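PDB 4HCW: thiaminase-I from Naegleria gruberi, which belongs to the family of thiaminase enzymes, whose two-lobed fold resembles that of periplasmic binding proteins. Local coordinates for residues 57-62 against 341-346. Numbering follows the deposited sequence.
Sequences ASLQSL and FANKEV
L59 meets A342 and N343 in a small, buried van der Waals contact that sets the short helix 56-60 against the N-terminus of helix 343-353, the last helix in this two-lobed, periplasmic-binding-protein-like fold. Only 76 Å² is buried between the two segments, and a single methyl, L59 CD1, makes every close contact across it. L59 points toward the incoming helix; with CG opposite the carbonyl carbon (chi1 -65°) and CD1 extended away from CA (chi2 -178°), CD1 becomes the leading atom. It reaches A342 CB at 4.0 Å, methyl against methyl. The same CD1 lies 3.9 Å from N343 ND2, a plain van der Waals approach in which the leucine and asparagine side chains run roughly perpendicular to each other. The backbones stay well apart, with L59 CA 8.9 Å from A342 CA.

The polar links are made next door. D56, at the start of the same helix as L59, takes the backbone N-H groups of N343 and K344 on its two carboxylate oxygens, while N343 ND2 gives a hydrogen bond to C53 O; the start of helix 56-60 and the residues just before it are thus tied to the first turn of helix 343-353. F51 and L76 pack on L59, and Y75 on A342.

A342 is the N-cap residue, and as an alanine it has no side-chain acceptor for the first-turn amides. Only the reciprocal half of a capping box is formed: E345 OE2 accepts A342 N at 3.2 Å, with the nitrogen lying 37° out of the carboxylate plane.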
# COMPACT_ATOMS: atom_id res chain seq x y z
N ALA A 57 7.38 -17.43 5.46
CA ALA A 57 8.35 -17.85 6.47
C ALA A 57 8.52 -16.79 7.56
O ALA A 57 8.69 -17.11 8.73
CB ALA A 57 9.69 -18.16 5.82
N SER A 58 8.46 -15.52 7.16
CA SER A 58 8.63 -14.42 8.09
C SER A 58 7.37 -14.20 8.93
O SER A 58 7.45 -13.71 10.06
CB SER A 58 8.99 -13.13 7.34
OG SER A 58 10.20 -13.28 6.62
N LEU A 59 6.22 -14.57 8.38
CA LEU A 59 4.96 -14.45 9.10
C LEU A 59 4.83 -15.54 10.17
O LEU A 59 3.95 -15.47 11.03
CB LEU A 59 3.78 -14.52 8.13
CG LEU A 59 3.66 -13.38 7.12
CD1 LEU A 59 2.42 -13.56 6.25
CD2 LEU A 59 3.64 -12.04 7.82
N GLN A 60 5.70 -16.54 10.09
CA GLN A 60 5.70 -17.63 11.06
C GLN A 60 6.46 -17.24 12.33
O GLN A 60 6.12 -17.69 13.43
CB GLN A 60 6.31 -18.90 10.45
N SER A 61 7.48 -16.41 12.17
CA SER A 61 8.29 -15.97 13.30
C SER A 61 8.30 -14.45 13.43
O SER A 61 9.20 -13.78 12.92
CB SER A 61 9.72 -16.51 13.18
OG SER A 61 10.32 -16.08 11.97
N LEU A 62 7.29 -13.92 14.10
CA LEU A 62 7.14 -12.47 14.27
C LEU A 62 8.12 -11.92 15.30
O LEU A 62 8.37 -12.55 16.32
CB LEU A 62 5.71 -12.14 14.68
CG LEU A 62 4.60 -12.56 13.71
CD1 LEU A 62 3.23 -12.39 14.36
CD2 LEU A 62 4.68 -11.77 12.42
N PHE A 341 -5.49 -17.23 4.80
CA PHE A 341 -4.39 -17.52 3.88
C PHE A 341 -3.45 -16.33 3.70
O PHE A 341 -3.78 -15.20 4.09
CB PHE A 341 -4.93 -17.99 2.52
CG PHE A 341 -5.68 -16.93 1.76
CD1 PHE A 341 -7.01 -16.67 2.05
CD2 PHE A 341 -5.07 -16.22 0.75
CE1 PHE A 341 -7.71 -15.70 1.35
CE2 PHE A 341 -5.76 -15.25 0.04
CZ PHE A 341 -7.08 -14.99 0.34
N ALA A 342 -2.29 -16.58 3.10
CA ALA A 342 -1.31 -15.53 2.88
C ALA A 342 -0.67 -15.61 1.50
O ALA A 342 -1.36 -15.73 0.49
CB ALA A 342 -0.25 -15.56 3.97
N ASN A 343 0.66 -15.54 1.46
CA ASN A 343 1.40 -15.40 0.21
C ASN A 343 1.36 -16.60 -0.73
O ASN A 343 1.33 -16.44 -1.95
CB ASN A 343 2.85 -14.99 0.49
CG ASN A 343 2.95 -13.60 1.08
OD1 ASN A 343 2.90 -12.60 0.36
ND2 ASN A 343 3.10 -13.53 2.40
N LYS A 344 1.36 -17.81 -0.16
CA LYS A 344 1.35 -19.02 -0.97
C LYS A 344 0.08 -19.12 -1.82
O LYS A 344 0.14 -19.44 -3.01
CB LYS A 344 1.50 -20.26 -0.09
CG LYS A 344 1.61 -21.57 -0.88
CD LYS A 344 1.76 -22.76 0.05
N GLU A 345 -1.06 -18.84 -1.20
CA GLU A 345 -2.34 -18.92 -1.90
C GLU A 345 -2.50 -17.80 -2.92
O GLU A 345 -3.11 -17.99 -3.97
CB GLU A 345 -3.50 -18.92 -0.91
CG GLU A 345 -3.63 -20.19 -0.08
CD GLU A 345 -2.60 -20.29 1.02
OE1 GLU A 345 -2.40 -21.40 1.55
OE2 GLU A 345 -1.98 -19.26 1.36
N VAL A 346 -1.96 -16.62 -2.61
CA VAL A 346 -2.02 -15.48 -3.52
C VAL A 346 -1.26 -15.78 -4.81
O VAL A 346 -1.74 -15.50 -5.90
CB VAL A 346 -1.48 -14.19 -2.86
CG1 VAL A 346 -1.26 -13.10 -3.89
CG2 VAL A 346 -2.43 -13.71 -1.77